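Local structure of glycosyl hydrolase, family 8 (Clostridium perfringens, 3REN) at residues 72-77 and 345-350. The protein is an alpha-amylase related to glycoside hydrolase family 8 and probably hydrolyses alpha-glucosidic bonds in starch-like polysaccharides. Residues are numbered along the deposited sequence; the frame is centred on the assembly and turned at random.
Sequences SVNANN and FQKYKD. With EDO (1,2-ethanediol), chain F.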
loop_
_atom_site.group_PDB
_atom_site.type_symbol
_atom_site.label_atom_id
_atom_site.label_comp_id
_atom_site.label_asym_id
_atom_site.label_seq_id
_atom_site.Cartn_x
_atom_site.Cartn_y
_atom_site.Cartn_z
ATOM N N SER A 72 -1.056 -13.067 1.132
ATOM C CA SER A 72 -1.391 -14.497 0.860
ATOM C C SER A 72 -0.562 -15.121 -0.252
ATOM O O SER A 72 -0.091 -16.240 -0.097
ATOM C CB SER A 72 -2.859 -14.647 0.489
ATOM O OG SER A 72 -3.641 -14.241 1.576
ATOM N N VAL A 73 -0.373 -14.442 -1.366
ATOM C CA VAL A 73 0.434 -14.961 -2.447
ATOM C C VAL A 73 1.905 -15.064 -2.063
ATOM O O VAL A 73 2.537 -16.005 -2.355
ATOM C CB VAL A 73 0.171 -14.313 -3.844
ATOM C CG1 VAL A 73 0.515 -12.910 -3.861
ATOM C CG2 VAL A 73 0.822 -15.106 -4.944
ATOM N N ASN A 74 2.395 -14.077 -1.352
ATOM C CA ASN A 74 3.753 -14.143 -0.804
ATOM C C ASN A 74 3.893 -15.293 0.182
ATOM O O ASN A 74 4.964 -15.897 0.283
ATOM C CB ASN A 74 4.110 -12.829 -0.094
ATOM C CG ASN A 74 4.273 -11.689 -1.062
ATOM O OD1 ASN A 74 4.394 -11.922 -2.254
ATOM N ND2 ASN A 74 4.270 -10.451 -0.564
ATOM N N ALA A 75 2.826 -15.580 0.923
ATOM C CA ALA A 75 2.885 -16.660 1.900
ATOM C C ALA A 75 2.628 -18.020 1.263
ATOM O O ALA A 75 2.691 -19.027 1.962
ATOM C CB ALA A 75 1.914 -16.421 3.072
ATOM N N ASN A 76 2.358 -18.056 -0.052
ATOM C CA ASN A 76 1.974 -19.284 -0.740
ATOM C C ASN A 76 0.795 -19.939 -0.029
ATOM O O ASN A 76 0.812 -21.131 0.283
ATOM C CB ASN A 76 3.169 -20.275 -0.873
ATOM C CG ASN A 76 2.969 -21.298 -2.002
ATOM O OD1 ASN A 76 1.896 -21.382 -2.600
ATOM N ND2 ASN A 76 4.012 -22.070 -2.296
ATOM N N ASN A 77 -0.215 -19.140 0.266
ATOM C CA ASN A 77 -1.404 -19.616 0.943
ATOM C C ASN A 77 -2.653 -19.395 0.065
ATOM O O ASN A 77 -3.345 -18.357 0.142
ATOM C CB ASN A 77 -1.541 -18.963 2.326
ATOM C CG ASN A 77 -2.642 -19.601 3.169
ATOM O OD1 ASN A 77 -3.598 -20.192 2.654
ATOM N ND2 ASN A 77 -2.511 -19.482 4.472
ATOM N N PHE A 345 6.897 -7.694 8.211
ATOM C CA PHE A 345 7.304 -8.799 9.106
ATOM C C PHE A 345 7.412 -10.092 8.283
ATOM O O PHE A 345 8.222 -10.969 8.611
ATOM C CB PHE A 345 6.330 -9.014 10.273
ATOM C CG PHE A 345 6.515 -8.056 11.434
ATOM C CD1 PHE A 345 7.795 -7.640 11.827
ATOM C CD2 PHE A 345 5.418 -7.598 12.138
ATOM C CE1 PHE A 345 7.985 -6.786 12.907
ATOM C CE2 PHE A 345 5.582 -6.708 13.230
ATOM C CZ PHE A 345 6.865 -6.311 13.615
ATOM N N GLN A 346 6.596 -10.235 7.231
ATOM C CA GLN A 346 6.701 -11.433 6.345
ATOM C C GLN A 346 8.109 -11.637 5.741
ATOM O O GLN A 346 8.516 -12.781 5.480
ATOM C CB GLN A 346 5.650 -11.374 5.240
ATOM C CG GLN A 346 5.617 -12.567 4.277
ATOM C CD GLN A 346 4.412 -12.482 3.352
ATOM O OE1 GLN A 346 4.210 -11.470 2.675
ATOM N NE2 GLN A 346 3.568 -13.521 3.370
ATOM N N LYS A 347 8.826 -10.544 5.483
ATOM C CA LYS A 347 10.225 -10.607 5.018
ATOM C C LYS A 347 11.270 -10.854 6.112
ATOM O O LYS A 347 12.441 -11.078 5.798
ATOM C CB LYS A 347 10.611 -9.303 4.328
ATOM C CG LYS A 347 9.765 -8.964 3.104
ATOM C CD LYS A 347 9.652 -10.124 2.160
ATOM C CE LYS A 347 9.332 -9.572 0.768
ATOM N NZ LYS A 347 8.506 -10.512 0.064
ATOM N N TYR A 348 10.867 -10.747 7.369
ATOM C CA TYR A 348 11.761 -10.876 8.524
ATOM C C TYR A 348 11.858 -12.355 8.943
ATOM O O TYR A 348 10.892 -12.951 9.410
ATOM C CB TYR A 348 11.264 -9.971 9.686
ATOM C CG TYR A 348 12.047 -10.046 10.997
ATOM C CD1 TYR A 348 13.438 -9.926 11.015
ATOM C CD2 TYR A 348 11.382 -10.200 12.219
ATOM C CE1 TYR A 348 14.161 -9.979 12.214
ATOM C CE2 TYR A 348 12.092 -10.257 13.430
ATOM C CZ TYR A 348 13.481 -10.129 13.410
ATOM O OH TYR A 348 14.207 -10.170 14.573
ATOM N N LYS A 349 13.001 -12.941 8.683
ATOM C CA LYS A 349 13.311 -14.362 8.858
ATOM C C LYS A 349 13.879 -14.850 10.183
ATOM O O LYS A 349 14.037 -16.015 10.374
ATOM C CB LYS A 349 14.311 -14.803 7.806
ATOM C CG LYS A 349 13.861 -14.736 6.424
ATOM C CE LYS A 349 15.463 -16.799 6.215
ATOM N NZ LYS A 349 15.593 -18.149 5.695
ATOM N N ASP A 350 14.267 -13.950 11.037
ATOM C CA ASP A 350 14.872 -14.284 12.350
ATOM C C ASP A 350 13.885 -14.367 13.521
ATOM O O ASP A 350 12.726 -13.947 13.446
ATOM C CB ASP A 350 15.983 -13.278 12.709
ATOM C CG ASP A 350 17.024 -13.168 11.612
ATOM O OD1 ASP A 350 17.286 -14.214 10.960
ATOM O OD2 ASP A 350 17.544 -12.044 11.369
ATOM O OXT ASP A 350 14.239 -14.849 14.602
HETATM C C1 EDO F . -0.363 -17.141 6.590
HETATM O O1 EDO F . -0.073 -18.298 5.776
HETATM C C2 EDO F . -1.252 -17.416 7.817
HETATM O O2 EDO F . -0.545 -18.138 8.841
#
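Asn74 and Ala75, near the C-terminal end of helix 62-74, receive the side chain of Gln346 from near the C-terminal end of helix 335-346. CG of Gln346 stands anti to the backbone N (chi1 -178°) and the chain continues extended, which carries the amide over to the other helix although the nearest CA atoms, those of Ala75 and Gln346, are 7.9 Å apart. The side chain of Asn74 runs roughly perpendicular to that of Gln346, with the two amide planes 63° apart. Gln346 OE1 lies 3.1 Å from Asn74 CB and accepts a weak hydrogen bond from Asn74 ND2, long at 3.4 Å and bent to 144° at the hydrogen. Lys347 NZ comes within 4.3 Å of Asn74 ND2, a proximity of two nitrogens without a bond.

At Ala75 the other branch of the amide makes the contact: Gln346 NE2 sits 3.4 Å from Ala75 CB. It is also close to Ala75 N, but both are donors; the bond from NE2 goes instead to the backbone O of Tyr71, one turn back in the helix. Asn76, with positive phi, completes a Schellman motif, its N bonded to Val73 O and Asn77 N to Ser72 O. Asn77 then N-caps helix 78-89 through OD1, bonded to Leu80 N, while its ND2 donates almost straight to O1 of a 1,2-ethanediol, probably picked up from the crystallisation solution.

The contact therefore joins the C-terminal regions of two helices on the surface of the (alpha/alpha)6 barrel. With 155 Å² buried in total and both ends of one glutamine amide engaged, the chemistry implies a small polar clasp, whose orientation is probably set more by the Tyr71 carbonyl than by the weak bond to Asn74.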